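Long-range contact in coiled-coil quantitatively-enriched protein 1 (Schizosaccharomyces pombe, PDB 7CUJ), which links telomeres to the meiotic centrosome component pcp1, supporting telomere clustering in meiotic prophase, telomere length regulation and chromosome segregation: residues A[21-33]-A[55-67]. Numbering follows the deposited sequence.
Sequences LQRKMMHRLVQYF and LFIQSAHNIAKHP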
# COMPACT_ATOMS: atom_id res chain seq x y z
N LEU A 21 -9.84 19.47 9.84
CA LEU A 21 -8.44 19.10 9.76
C LEU A 21 -8.26 17.65 10.22
O LEU A 21 -7.60 16.86 9.55
CB LEU A 21 -7.63 20.04 10.65
CG LEU A 21 -6.15 20.26 10.30
CD1 LEU A 21 -5.37 20.68 11.54
CD2 LEU A 21 -5.50 19.05 9.66
N GLN A 22 -8.85 17.33 11.38
CA GLN A 22 -8.72 16.01 11.98
C GLN A 22 -9.29 14.94 11.05
O GLN A 22 -8.73 13.86 10.93
CB GLN A 22 -9.41 15.98 13.34
CG GLN A 22 -8.56 16.49 14.49
CD GLN A 22 -9.32 16.58 15.79
OE1 GLN A 22 -10.44 17.07 15.85
NE2 GLN A 22 -8.70 16.10 16.86
N ARG A 23 -10.41 15.27 10.40
CA ARG A 23 -11.09 14.34 9.50
C ARG A 23 -10.24 14.11 8.25
O ARG A 23 -10.11 12.97 7.80
CB ARG A 23 -12.49 14.86 9.14
CG ARG A 23 -13.48 14.79 10.29
CD ARG A 23 -14.40 15.99 10.30
NE ARG A 23 -15.78 15.63 10.03
CZ ARG A 23 -16.79 15.81 10.87
NH1 ARG A 23 -16.59 16.36 12.06
NH2 ARG A 23 -18.01 15.44 10.52
N LYS A 24 -9.68 15.19 7.71
CA LYS A 24 -8.79 15.11 6.57
C LYS A 24 -7.63 14.17 6.91
O LYS A 24 -7.29 13.29 6.12
CB LYS A 24 -8.21 16.48 6.23
CG LYS A 24 -9.10 17.39 5.40
CD LYS A 24 -8.35 18.63 4.98
CE LYS A 24 -9.25 19.81 4.69
NZ LYS A 24 -8.53 21.09 4.87
N MET A 25 -7.06 14.36 8.10
CA MET A 25 -5.91 13.60 8.55
C MET A 25 -6.27 12.12 8.70
O MET A 25 -5.47 11.26 8.34
CB MET A 25 -5.38 14.14 9.88
CG MET A 25 -4.52 15.37 9.72
SD MET A 25 -3.80 15.85 11.31
CE MET A 25 -2.34 16.74 10.75
N MET A 26 -7.47 11.86 9.21
CA MET A 26 -7.97 10.50 9.37
C MET A 26 -8.16 9.86 8.00
O MET A 26 -7.86 8.68 7.82
CB MET A 26 -9.29 10.48 10.14
CG MET A 26 -9.13 10.66 11.64
SD MET A 26 -7.91 9.53 12.38
CE MET A 26 -8.65 7.95 12.00
N HIS A 27 -8.65 10.65 7.04
CA HIS A 27 -8.88 10.20 5.68
C HIS A 27 -7.54 9.86 5.02
O HIS A 27 -7.41 8.82 4.38
CB HIS A 27 -9.73 11.22 4.90
CG HIS A 27 -9.76 10.99 3.43
ND1 HIS A 27 -10.83 10.37 2.80
CD2 HIS A 27 -8.88 11.30 2.46
CE1 HIS A 27 -10.60 10.31 1.50
NE2 HIS A 27 -9.41 10.87 1.27
N ARG A 28 -6.55 10.75 5.19
CA ARG A 28 -5.22 10.58 4.63
C ARG A 28 -4.56 9.33 5.22
O ARG A 28 -3.91 8.58 4.51
CB ARG A 28 -4.37 11.83 4.89
CG ARG A 28 -2.96 11.80 4.30
CD ARG A 28 -2.89 11.90 2.78
NE ARG A 28 -3.45 13.13 2.23
CZ ARG A 28 -2.77 14.24 1.96
NH1 ARG A 28 -3.40 15.29 1.46
NH2 ARG A 28 -1.47 14.31 2.19
N LEU A 29 -4.76 9.14 6.53
CA LEU A 29 -4.13 8.05 7.28
C LEU A 29 -4.63 6.70 6.77
O LEU A 29 -3.83 5.81 6.50
CB LEU A 29 -4.44 8.24 8.77
CG LEU A 29 -3.91 7.14 9.69
CD1 LEU A 29 -2.39 7.10 9.68
CD2 LEU A 29 -4.44 7.31 11.10
N VAL A 30 -5.96 6.56 6.64
CA VAL A 30 -6.58 5.33 6.19
C VAL A 30 -6.15 5.03 4.76
O VAL A 30 -5.90 3.88 4.41
CB VAL A 30 -8.11 5.38 6.35
CG1 VAL A 30 -8.80 4.26 5.59
CG2 VAL A 30 -8.52 5.36 7.81
N GLN A 31 -6.07 6.08 3.94
CA GLN A 31 -5.68 6.00 2.54
C GLN A 31 -4.25 5.48 2.43
O GLN A 31 -3.98 4.59 1.62
CB GLN A 31 -5.86 7.38 1.90
CG GLN A 31 -5.50 7.47 0.43
CD GLN A 31 -5.37 8.90 -0.02
OE1 GLN A 31 -4.51 9.65 0.45
NE2 GLN A 31 -6.23 9.31 -0.94
N TYR A 32 -3.35 6.03 3.25
CA TYR A 32 -1.94 5.67 3.27
C TYR A 32 -1.77 4.22 3.73
O TYR A 32 -0.82 3.55 3.33
CB TYR A 32 -1.16 6.63 4.17
CG TYR A 32 0.34 6.47 4.13
CD1 TYR A 32 1.10 7.13 3.18
CD2 TYR A 32 1.00 5.64 5.03
CE1 TYR A 32 2.47 6.98 3.11
CE2 TYR A 32 2.38 5.48 4.98
CZ TYR A 32 3.11 6.15 4.01
OH TYR A 32 4.47 6.00 3.95
N PHE A 33 -2.70 3.75 4.57
CA PHE A 33 -2.67 2.41 5.14
C PHE A 33 -3.68 1.50 4.43
O PHE A 33 -4.00 0.43 4.95
CB PHE A 33 -3.00 2.47 6.64
CG PHE A 33 -1.82 2.71 7.54
CD1 PHE A 33 -1.38 4.00 7.82
CD2 PHE A 33 -1.14 1.64 8.11
CE1 PHE A 33 -0.29 4.22 8.64
CE2 PHE A 33 -0.05 1.87 8.94
CZ PHE A 33 0.38 3.15 9.20
N LEU A 55 1.12 1.11 14.41
CA LEU A 55 1.51 2.46 14.04
C LEU A 55 0.29 3.24 13.54
O LEU A 55 0.16 4.43 13.81
CB LEU A 55 2.63 2.42 12.99
CG LEU A 55 3.10 3.77 12.47
CD1 LEU A 55 3.77 4.60 13.58
CD2 LEU A 55 4.04 3.60 11.28
N PHE A 56 -0.60 2.54 12.81
CA PHE A 56 -1.85 3.12 12.36
C PHE A 56 -2.68 3.56 13.56
O PHE A 56 -3.19 4.68 13.59
CB PHE A 56 -2.67 2.13 11.52
CG PHE A 56 -4.08 2.60 11.25
CD1 PHE A 56 -4.33 3.56 10.27
CD2 PHE A 56 -5.15 2.12 11.99
CE1 PHE A 56 -5.62 4.01 10.04
CE2 PHE A 56 -6.43 2.58 11.76
CZ PHE A 56 -6.67 3.52 10.78
N ILE A 57 -2.80 2.67 14.55
CA ILE A 57 -3.58 2.94 15.75
C ILE A 57 -2.99 4.12 16.50
O ILE A 57 -3.73 4.99 16.95
CB ILE A 57 -3.72 1.66 16.61
CG1 ILE A 57 -4.67 0.66 15.94
CG2 ILE A 57 -4.16 2.00 18.03
CD1 ILE A 57 -4.53 -0.76 16.45
N GLN A 58 -1.65 4.16 16.62
CA GLN A 58 -0.96 5.22 17.34
C GLN A 58 -1.24 6.57 16.68
O GLN A 58 -1.59 7.53 17.36
CB GLN A 58 0.54 4.95 17.44
CG GLN A 58 1.29 5.93 18.33
CD GLN A 58 0.76 5.95 19.75
OE1 GLN A 58 0.82 4.95 20.47
NE2 GLN A 58 0.21 7.09 20.16
N SER A 59 -1.11 6.61 15.35
CA SER A 59 -1.35 7.81 14.55
C SER A 59 -2.78 8.31 14.73
O SER A 59 -3.01 9.52 14.76
CB SER A 59 -1.06 7.55 13.10
OG SER A 59 0.25 7.04 12.93
N ALA A 60 -3.73 7.38 14.81
CA ALA A 60 -5.14 7.70 14.96
C ALA A 60 -5.39 8.31 16.34
O ALA A 60 -6.11 9.30 16.47
CB ALA A 60 -5.98 6.47 14.70
N HIS A 61 -4.75 7.71 17.36
CA HIS A 61 -4.75 8.26 18.71
C HIS A 61 -4.22 9.70 18.69
O HIS A 61 -4.81 10.57 19.32
CB HIS A 61 -3.92 7.39 19.66
CG HIS A 61 -4.67 6.24 20.23
ND1 HIS A 61 -5.89 6.38 20.85
CD2 HIS A 61 -4.37 4.92 20.27
CE1 HIS A 61 -6.32 5.21 21.25
NE2 HIS A 61 -5.41 4.29 20.91
N ASN A 62 -3.11 9.92 17.97
CA ASN A 62 -2.43 11.21 17.96
C ASN A 62 -3.33 12.28 17.36
O ASN A 62 -3.45 13.37 17.93
CB ASN A 62 -1.07 11.15 17.26
CG ASN A 62 -0.06 10.28 17.97
OD1 ASN A 62 -0.23 9.94 19.14
ND2 ASN A 62 1.00 9.92 17.27
N ILE A 63 -3.96 11.96 16.22
CA ILE A 63 -4.86 12.87 15.53
C ILE A 63 -6.01 13.24 16.47
O ILE A 63 -6.46 14.39 16.49
CB ILE A 63 -5.36 12.26 14.20
CG1 ILE A 63 -4.21 12.14 13.19
CG2 ILE A 63 -6.53 13.03 13.63
CD1 ILE A 63 -4.43 11.09 12.12
N ALA A 64 -6.46 12.26 17.27
CA ALA A 64 -7.58 12.43 18.18
C ALA A 64 -7.17 13.25 19.40
O ALA A 64 -8.01 13.89 20.03
CB ALA A 64 -8.13 11.08 18.59
N LYS A 65 -5.87 13.23 19.74
CA LYS A 65 -5.36 14.06 20.82
C LYS A 65 -5.29 15.50 20.35
O LYS A 65 -6.00 16.36 20.87
CB LYS A 65 -4.00 13.55 21.31
CG LYS A 65 -4.04 12.29 22.15
CD LYS A 65 -2.66 11.75 22.48
CE LYS A 65 -2.60 10.24 22.39
NZ LYS A 65 -1.23 9.73 22.66
N HIS A 66 -4.44 15.75 19.34
CA HIS A 66 -4.37 17.05 18.70
C HIS A 66 -3.68 16.93 17.35
O HIS A 66 -2.62 16.32 17.26
CB HIS A 66 -3.64 18.06 19.59
CG HIS A 66 -4.05 19.47 19.34
ND1 HIS A 66 -4.87 20.16 20.21
CD2 HIS A 66 -3.79 20.32 18.32
CE1 HIS A 66 -5.08 21.37 19.75
NE2 HIS A 66 -4.43 21.50 18.59
N PRO A 67 -4.25 17.51 16.26
CA PRO A 67 -3.62 17.44 14.94
C PRO A 67 -2.24 18.10 14.87
O PRO A 67 -1.42 17.75 14.03
CB PRO A 67 -4.62 18.15 14.02
CG PRO A 67 -5.48 18.99 14.94
CD PRO A 67 -5.54 18.21 16.24
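Ile-63 and Leu-29 interlock as reciprocal knobs into holes between two antiparallel helices, whose segment axes come within 9.8 Å at an angle of 172°. This chain is an internal portion of the longer protein, an alpha/beta domain with a six-stranded parallel sheet, in which helices 20-32 and 47-65 form this antiparallel pair. Ile-63 can be traced outward from CB, which lies by Met-26 SD. CG1, anti to the carbonyl carbon, leans on Met-25 CB; CG2 rests against Gln-22 O; and CD1 ends 3.8 Å from Met-26 SD, with Leu-29 CD2 and Met-25 CB also touching it. Leu-29 answers from the opposite helix: CD1 meets Ser-59 CB, CD2 approaches Ala-60, and CG packs obliquely on the Phe-56 ring, 3.6 Å from CE1.

At the end of helix 55-65, Gln-22 NE2 donates to Ile-63 O over 2.8 Å. The N-H...O angle of 158° and an acceptor close to the amide plane indicate a well-directed bond. Gln-22 OE1 accepts from Ser-19 N, which fixes the amide's rotation, while CG lies against Pro-67 CD. A leucine in place of Gln-22 would probably leave Ile-63 O without this donor and Ser-19 N without its side-chain acceptor. Pro-67, just past helix 55-65, touches both Leu-21 CD1 and Met-25 SD through its CB.

Helix 21-32 packs through Met-26 and Val-30 on helix 232-243, which also touches Phe-56, and through Met-25 and Leu-29 on a chain of another protein that also meets Arg-28, Tyr-32 and Phe-33. Where helix 21-32 ends, the Phe-56 edge turns to the Phe-33 face, centroids 5.4 Å apart and planes at 62°. A CH-pi contact reinforces this pairing: Phe-56 CB stands over the face, 3.8 Å from the Phe-33 ring centroid.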